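Local coordinates for Myo-inositol-1-phosphate synthase-related protein (Thermotoga maritima MSB8, PDB 3CIN) that binds nicotinamide-adenine-dinucleotide and a magnesium ion and is related to the myo-inositol-1-phosphate synthases, at residues 14-19 against 338-343; 44-49 against 359-364. All coordinates share one frame; numbering follows the deposited sequence. Where two conformers were deposited one is given.

Contact 1. Residues 14-19 against 338-343; sequences VKVLIL and DLVRLG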
ATOM      1  N   VAL A  14       1.824 -13.705  41.054  1.00 35.16           N
ATOM      2  CA  VAL A  14       0.814 -14.406  40.274  1.00 31.18           C
ATOM      3  C   VAL A  14       1.426 -15.679  39.711  1.00 31.81           C
ATOM      4  O   VAL A  14       2.444 -15.640  39.028  1.00 30.83           O
ATOM      5  CB  VAL A  14       0.186 -13.535  39.165  1.00 31.76           C
ATOM      6  CG1 VAL A  14       1.215 -13.068  38.197  1.00 37.54           C
ATOM      7  CG2 VAL A  14      -0.944 -14.321  38.423  1.00 32.80           C
ATOM      8  N   LYS A  15       0.804 -16.812  40.005  1.00 28.17           N
ATOM      9  CA  LYS A  15       1.250 -18.099  39.476  1.00 27.94           C
ATOM     10  C   LYS A  15       0.388 -18.412  38.264  1.00 26.81           C
ATOM     11  O   LYS A  15      -0.845 -18.377  38.354  1.00 28.33           O
ATOM     12  CB  LYS A  15       1.139 -19.225  40.496  1.00 27.04           C
ATOM     13  CG  LYS A  15       2.046 -19.062  41.739  1.00 27.29           C
ATOM     14  CD  LYS A  15       1.814 -20.160  42.756  1.00 33.27           C
ATOM     15  CE  LYS A  15       0.827 -19.685  43.808  1.00 42.78           C
ATOM     16  N   VAL A  16       1.035 -18.797  37.174  1.00 27.58           N
ATOM     17  CA  VAL A  16       0.404 -18.972  35.877  1.00 26.20           C
ATOM     18  C   VAL A  16       0.632 -20.374  35.339  1.00 28.75           C
ATOM     19  O   VAL A  16       1.770 -20.871  35.307  1.00 29.29           O
ATOM     20  CB  VAL A  16       1.010 -17.974  34.851  1.00 26.61           C
ATOM     21  CG1 VAL A  16       0.351 -18.146  33.471  1.00 30.10           C
ATOM     22  CG2 VAL A  16       0.765 -16.540  35.425  1.00 27.98           C
ATOM     23  N   LEU A  17      -0.465 -20.961  34.829  1.00 28.73           N
ATOM     24  CA  LEU A  17      -0.410 -22.273  34.168  1.00 27.75           C
ATOM     25  C   LEU A  17      -0.763 -22.043  32.693  1.00 29.57           C
ATOM     26  O   LEU A  17      -1.758 -21.411  32.421  1.00 30.76           O
ATOM     27  CB  LEU A  17      -1.406 -23.215  34.798  1.00 31.75           C
ATOM     28  CG  LEU A  17      -1.333 -24.658  34.290  0.65 30.17           C
ATOM     29  CD1 LEU A  17      -1.507 -25.668  35.437  0.65 34.63           C
ATOM     30  CD2 LEU A  17      -2.329 -24.875  33.172  0.65 36.82           C
ATOM     31  N   ILE A  18      -0.004 -22.627  31.787  1.00 28.20           N
ATOM     32  CA  ILE A  18      -0.238 -22.438  30.349  1.00 27.83           C
ATOM     33  C   ILE A  18      -0.831 -23.695  29.762  1.00 29.47           C
ATOM     34  O   ILE A  18      -0.304 -24.792  29.981  1.00 29.08           O
ATOM     35  CB  ILE A  18       1.125 -22.142  29.594  1.00 31.55           C
ATOM     36  CG1 ILE A  18       1.717 -20.779  30.030  1.00 32.08           C
ATOM     37  CG2 ILE A  18       0.923 -22.224  28.062  1.00 29.93           C
ATOM     38  CD1 ILE A  18       3.189 -20.560  29.687  1.00 30.97           C
ATOM     39  N   LEU A  19      -1.863 -23.536  28.947  1.00 27.56           N
ATOM     40  CA  LEU A  19      -2.434 -24.642  28.158  1.00 27.76           C
ATOM     41  C   LEU A  19      -2.075 -24.364  26.706  1.00 30.75           C
ATOM     42  O   LEU A  19      -2.545 -23.390  26.129  1.00 30.90           O
ATOM     43  CB  LEU A  19      -3.943 -24.715  28.351  1.00 30.00           C
ATOM     44  CG  LEU A  19      -4.433 -24.784  29.795  1.00 33.26           C
ATOM     45  CD1 LEU A  19      -5.965 -24.654  29.756  1.00 34.17           C
ATOM     46  CD2 LEU A  19      -3.934 -26.022  30.506  1.00 33.18           C
ATOM     47  N   ASP A 338       0.021  -8.395  30.656  1.00 29.06           N
ATOM     48  CA  ASP A 338      -0.999  -7.619  31.401  1.00 30.35           C
ATOM     49  C   ASP A 338      -2.146  -8.510  31.920  1.00 29.37           C
ATOM     50  O   ASP A 338      -2.562  -8.382  33.075  1.00 31.35           O
ATOM     51  CB  ASP A 338      -1.638  -6.531  30.535  1.00 28.70           C
ATOM     52  CG  ASP A 338      -0.843  -5.262  30.445  1.00 29.52           C
ATOM     53  OD1 ASP A 338       0.213  -5.076  31.123  1.00 31.98           O
ATOM     54  OD2 ASP A 338      -1.304  -4.338  29.706  1.00 29.86           O
ATOM     55  N   LEU A 339      -2.670  -9.365  31.047  1.00 30.21           N
ATOM     56  CA  LEU A 339      -3.875 -10.160  31.340  1.00 26.95           C
ATOM     57  C   LEU A 339      -3.686 -11.075  32.539  1.00 27.43           C
ATOM     58  O   LEU A 339      -4.591 -11.218  33.346  1.00 29.37           O
ATOM     59  CB  LEU A 339      -4.305 -10.979  30.142  1.00 28.34           C
ATOM     60  CG  LEU A 339      -4.952 -10.172  29.050  1.00 29.60           C
ATOM     61  CD1 LEU A 339      -4.937 -10.954  27.710  1.00 28.09           C
ATOM     62  CD2 LEU A 339      -6.365  -9.746  29.428  1.00 28.66           C
ATOM     63  N   VAL A 340      -2.518 -11.689  32.695  1.00 28.71           N
ATOM     64  CA  VAL A 340      -2.293 -12.477  33.885  1.00 28.81           C
ATOM     65  C   VAL A 340      -2.296 -11.644  35.168  1.00 31.21           C
ATOM     66  O   VAL A 340      -2.768 -12.100  36.211  1.00 29.43           O
ATOM     67  CB  VAL A 340      -0.999 -13.348  33.807  1.00 28.14           C
ATOM     68  CG1 VAL A 340      -1.067 -14.345  32.631  1.00 30.76           C
ATOM     69  CG2 VAL A 340       0.284 -12.510  33.818  1.00 27.57           C
ATOM     70  N   ARG A 341      -1.762 -10.424  35.122  1.00 28.99           N
ATOM     71  CA  ARG A 341      -1.728  -9.549  36.317  1.00 28.42           C
ATOM     72  C   ARG A 341      -3.127  -8.997  36.587  1.00 29.23           C
ATOM     73  O   ARG A 341      -3.574  -8.922  37.717  1.00 27.89           O
ATOM     74  CB  ARG A 341      -0.748  -8.407  36.095  1.00 26.97           C
ATOM     75  CG  ARG A 341       0.721  -8.897  35.946  1.00 26.86           C
ATOM     76  CD  ARG A 341       1.688  -7.818  35.828  1.00 28.03           C
ATOM     77  NE  ARG A 341       1.613  -7.103  34.564  1.00 29.38           N
ATOM     78  CZ  ARG A 341       2.268  -5.953  34.315  1.00 32.70           C
ATOM     79  NH1 ARG A 341       3.046  -5.356  35.248  1.00 28.84           N
ATOM     80  NH2 ARG A 341       2.125  -5.385  33.136  1.00 30.90           N
ATOM     81  N   LEU A 342      -3.830  -8.596  35.539  1.00 28.76           N
ATOM     82  CA  LEU A 342      -5.213  -8.184  35.703  1.00 28.46           C
ATOM     83  C   LEU A 342      -6.101  -9.328  36.202  1.00 28.76           C
ATOM     84  O   LEU A 342      -7.105  -9.097  36.907  1.00 29.50           O
ATOM     85  CB  LEU A 342      -5.764  -7.663  34.382  1.00 28.86           C
ATOM     86  CG  LEU A 342      -5.166  -6.376  33.815  1.00 33.83           C
ATOM     87  CD1 LEU A 342      -5.654  -6.146  32.362  1.00 31.16           C
ATOM     88  CD2 LEU A 342      -5.454  -5.165  34.714  1.00 29.55           C
ATOM     89  N   GLY A 343      -5.791 -10.556  35.823  1.00 30.52           N
ATOM     90  CA  GLY A 343      -6.568 -11.702  36.325  1.00 31.02           C
ATOM     91  C   GLY A 343      -6.416 -11.855  37.828  1.00 29.91           C
ATOM     92  O   GLY A 343      -7.376 -12.152  38.524  1.00 31.29           O
TER
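V340 of helix 328-348 meets V16 and V14 of strand 14-19 in a small, fully buried contact. V340 gives the most surface, V14 the next and V16 the least of the three. The V16 and V340 side chains cross at about a right angle. V16 CG2 lies 4.0 Å from V340 CB. The same methyl is also 4.0 Å from V340 CG1, which lies a little farther, at 4.1 Å, from V16 CG1. Both methyls of V16 thus bear on one methyl of V340. The torsion of V340 brings this about: its CG1 is turned opposite the carbonyl carbon (chi1 -60°) and points at the strand. V14 touches backbone instead. Its CG2 rests 3.6 Å from V340 O, a van der Waals contact of a methyl with the helix carbonyl oxygen. No hydrogen bond links the two segments; what joins them is van der Waals packing.

R341, the next helix residue, leads its guanidinium away from the strand. It forms a salt bridge one turn back, with NH2 2.8 Å from D338 OD1. The carboxylate oxygen is met nearly along its C-O axis, but it lies 21° out of the guanidinium plane. R341 NH1 also bonds to I53 O, so this buried charge has more than one partner.

Strand 14-19 is an inner strand of the parallel, Rossmann-type sheet, flanked by strands 58-65 and 138-141. Helix 328-348 packs on one side of that sheet. There V340 also touches I58 of strand 58-65 and F28 of helix 23-36.

Contact 2. Residues 44-49 against 359-364; sequences GVPLAR and NAFYMK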
ATOM      1  N   GLY A  44       5.060  -3.255  23.951  1.00 27.14           N
ATOM      2  CA  GLY A  44       3.994  -4.212  23.681  1.00 28.95           C
ATOM      3  C   GLY A  44       3.184  -4.714  24.875  1.00 28.29           C
ATOM      4  O   GLY A  44       2.199  -5.475  24.720  1.00 32.41           O
ATOM      5  N   VAL A  45       3.583  -4.307  26.073  1.00 29.74           N
ATOM      6  CA  VAL A  45       2.812  -4.615  27.293  1.00 28.65           C
ATOM      7  C   VAL A  45       2.078  -3.314  27.676  1.00 28.24           C
ATOM      8  O   VAL A  45       2.700  -2.368  28.183  1.00 28.46           O
ATOM      9  CB  VAL A  45       3.745  -5.012  28.434  1.00 27.76           C
ATOM     10  CG1 VAL A  45       2.886  -5.379  29.696  1.00 29.01           C
ATOM     11  CG2 VAL A  45       4.625  -6.219  28.007  1.00 31.72           C
ATOM     12  N   PRO A  46       0.779  -3.237  27.368  1.00 28.43           N
ATOM     13  CA  PRO A  46       0.093  -1.938  27.511  1.00 29.69           C
ATOM     14  C   PRO A  46       0.248  -1.223  28.813  1.00 29.99           C
ATOM     15  O   PRO A  46       0.548  -0.016  28.782  1.00 32.21           O
ATOM     16  CB  PRO A  46      -1.362  -2.280  27.173  1.00 27.61           C
ATOM     17  CG  PRO A  46      -1.226  -3.417  26.197  1.00 28.78           C
ATOM     18  CD  PRO A  46      -0.124  -4.245  26.762  1.00 28.82           C
ATOM     19  N   LEU A  47       0.122  -1.922  29.938  1.00 30.22           N
ATOM     20  CA  LEU A  47       0.188  -1.286  31.243  1.00 30.03           C
ATOM     21  C   LEU A  47       1.575  -1.355  31.846  1.00 29.31           C
ATOM     22  O   LEU A  47       1.801  -0.825  32.907  1.00 31.99           O
ATOM     23  CB  LEU A  47      -0.883  -1.843  32.200  1.00 29.82           C
ATOM     24  CG  LEU A  47      -2.306  -1.600  31.711  1.00 30.49           C
ATOM     25  CD1 LEU A  47      -3.170  -2.342  32.755  1.00 33.51           C
ATOM     26  CD2 LEU A  47      -2.630  -0.112  31.580  1.00 27.85           C
ATOM     27  N   ALA A  48       2.525  -1.950  31.125  1.00 29.92           N
ATOM     28  CA  ALA A  48       3.945  -1.881  31.495  1.00 28.74           C
ATOM     29  C   ALA A  48       4.137  -2.070  32.996  1.00 29.84           C
ATOM     30  O   ALA A  48       3.710  -3.093  33.515  1.00 29.59           O
ATOM     31  CB  ALA A  48       4.541  -0.619  31.010  1.00 29.17           C
ATOM     32  N   ARG A  49       4.801  -1.137  33.667  1.00 31.15           N
ATOM     33  CA  ARG A  49       5.096  -1.250  35.092  1.00 31.78           C
ATOM     34  C   ARG A  49       4.130  -0.471  35.979  1.00 32.41           C
ATOM     35  O   ARG A  49       4.450  -0.182  37.147  1.00 31.07           O
ATOM     36  CB  ARG A  49       6.521  -0.825  35.360  1.00 31.73           C
ATOM     37  CG  ARG A  49       7.553  -1.690  34.695  1.00 34.32           C
ATOM     38  CD  ARG A  49       8.924  -1.307  35.218  1.00 39.92           C
ATOM     39  NE  ARG A  49       9.897  -1.540  34.167  1.00 38.57           N
ATOM     40  CZ  ARG A  49      10.604  -2.652  34.025  1.00 37.76           C
ATOM     41  NH1 ARG A  49      10.541  -3.636  34.934  1.00 44.87           N
ATOM     42  NH2 ARG A  49      11.447  -2.742  32.993  1.00 47.76           N
ATOM     43  N   ASN A 359     -12.042  -7.305  28.941  1.00 27.49           N
ATOM     44  CA  ASN A 359     -12.267  -7.931  27.649  1.00 27.60           C
ATOM     45  C   ASN A 359     -12.343  -6.885  26.551  1.00 26.92           C
ATOM     46  O   ASN A 359     -11.823  -7.122  25.470  1.00 28.94           O
ATOM     47  CB  ASN A 359     -13.578  -8.728  27.628  1.00 27.13           C
ATOM     48  CG  ASN A 359     -13.593  -9.837  28.656  1.00 28.12           C
ATOM     49  OD1 ASN A 359     -12.530 -10.426  28.979  1.00 30.07           O
ATOM     50  ND2 ASN A 359     -14.821 -10.256  29.009  1.00 30.06           N
ATOM     51  N   ALA A 360     -13.041  -5.795  26.804  1.00 28.39           N
ATOM     52  CA  ALA A 360     -13.251  -4.805  25.733  1.00 28.12           C
ATOM     53  C   ALA A 360     -11.967  -4.254  25.101  1.00 29.05           C
ATOM     54  O   ALA A 360     -11.967  -3.853  23.918  1.00 31.68           O
ATOM     55  CB  ALA A 360     -14.105  -3.684  26.244  1.00 28.11           C
ATOM     56  N   PHE A 361     -10.902  -4.163  25.886  1.00 28.95           N
ATOM     57  CA  PHE A 361      -9.656  -3.683  25.388  1.00 27.13           C
ATOM     58  C   PHE A 361      -8.807  -4.808  24.808  1.00 29.86           C
ATOM     59  O   PHE A 361      -8.218  -4.680  23.764  1.00 29.59           O
ATOM     60  CB  PHE A 361      -8.808  -2.967  26.456  1.00 26.99           C
ATOM     61  CG  PHE A 361      -7.495  -2.438  25.893  1.00 26.38           C
ATOM     62  CD1 PHE A 361      -7.499  -1.380  24.975  1.00 30.55           C
ATOM     63  CD2 PHE A 361      -6.290  -3.042  26.166  1.00 31.02           C
ATOM     64  CE1 PHE A 361      -6.296  -0.955  24.371  1.00 35.79           C
ATOM     65  CE2 PHE A 361      -5.076  -2.582  25.572  1.00 29.31           C
ATOM     66  CZ  PHE A 361      -5.107  -1.540  24.687  1.00 31.94           C
ATOM     67  N   TYR A 362      -8.713  -5.924  25.525  1.00 27.58           N
ATOM     68  CA  TYR A 362      -7.767  -6.964  25.157  1.00 26.36           C
ATOM     69  C   TYR A 362      -8.211  -8.042  24.146  1.00 29.07           C
ATOM     70  O   TYR A 362      -7.385  -8.811  23.629  1.00 30.81           O
ATOM     71  CB  TYR A 362      -7.246  -7.639  26.445  1.00 25.17           C
ATOM     72  CG  TYR A 362      -6.361  -6.759  27.273  1.00 26.60           C
ATOM     73  CD1 TYR A 362      -4.997  -6.644  27.004  1.00 29.76           C
ATOM     74  CD2 TYR A 362      -6.845  -6.051  28.304  1.00 28.60           C
ATOM     75  CE1 TYR A 362      -4.182  -5.850  27.794  1.00 29.19           C
ATOM     76  CE2 TYR A 362      -6.042  -5.241  29.083  1.00 29.96           C
ATOM     77  CZ  TYR A 362      -4.712  -5.116  28.820  1.00 27.60           C
ATOM     78  OH  TYR A 362      -3.957  -4.287  29.623  1.00 28.94           O
ATOM     79  N   MET A 363      -9.508  -8.085  23.875  1.00 29.47           N
ATOM     80  CA  MET A 363     -10.110  -9.196  23.151  1.00 33.25           C
ATOM     81  C   MET A 363     -10.851  -8.660  21.977  1.00 34.95           C
ATOM     82  O   MET A 363     -11.508  -7.607  22.062  1.00 32.25           O
ATOM     83  CB  MET A 363     -11.090  -9.948  24.040  1.00 30.20           C
ATOM     84  CG  MET A 363     -10.526 -10.539  25.282  1.00 30.01           C
ATOM     85  SD  MET A 363      -9.461 -11.929  24.927  1.00 32.63           S
ATOM     86  CE  MET A 363      -8.682 -12.328  26.508  1.00 31.55           C
ATOM     87  N   LYS A 364     -10.767  -9.393  20.862  1.00 35.18           N
ATOM     88  CA  LYS A 364     -11.564  -8.965  19.749  1.00 40.14           C
ATOM     89  C   LYS A 364     -12.973  -9.467  19.706  1.00 36.17           C
ATOM     90  O   LYS A 364     -13.734  -8.922  18.955  1.00 35.37           O
ATOM     91  CB  LYS A 364     -10.883  -9.082  18.416  1.00 43.30           C
ATOM     92  CG  LYS A 364     -10.254 -10.358  18.073  1.00 43.09           C
ATOM     93  CD  LYS A 364      -9.696 -10.238  16.670  0.65 49.63           C
ATOM     94  CE  LYS A 364      -9.134 -11.517  16.154  0.65 48.46           C
ATOM     95  NZ  LYS A 364      -7.714 -11.694  16.561  0.65 51.41           N
TER
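P46 sits in a type I beta turn, V45 to A48, and packs against F361 and Y362 at the end of helix 356-362. The turn belongs to the loop between helix 23-36 and strand 58-65 of the Rossmann-type sheet. It is closed by the backbone bond from A48 N to V45 O, 3.0 Å long.

The Y362 side chain reaches from the helix to this turn. Its CB leads into a ring placed by chi1 -69°, with CG opposite the carbonyl carbon. F361 CD2 stands 3.5 Å above the centre of one ring face, so the two neighbouring aromatics pack on each other. Farther out, Y362 CE1 comes within 4.1 Å of P46 CG. The approach is oblique. At the tip, Y362 OH lies 4.1 Å from P46 CB. The hydroxyl has its polar partner in D338 OD2, which also takes a hydrogen bond from L47 N. One carboxylate oxygen thus binds both sides of the contact.

F361 meets the proline differently, with its ring edge toward P46 CG. Around them, M383 of helix 376-386 touches L47, F361 and Y362. Q238 of a second subunit packs on P46 and F361. At the branch of L47, both CG and CD1 lie 3.8 Å from Y362 OH.

Both contacts are buried, but their surroundings differ. Contact 1 joins a helix to an inner strand and touches no other protein chain. Contact 2 joins a loop to a helix end and lies beside a second subunit. Contact 1 is aliphatic, while contact 2 sets aromatic rings against proline and leucine. Neither has a hydrogen bond between its own segments. Polar bonds do run from one contact to the other: R341 NH2 lies 2.8 Å from A48 O, and D338 is the residue that joins both segments of contact 2 to contact 1. Helix 328-348 thus turns V340 to the sheet and D338 and R341 to the 44-49 turn.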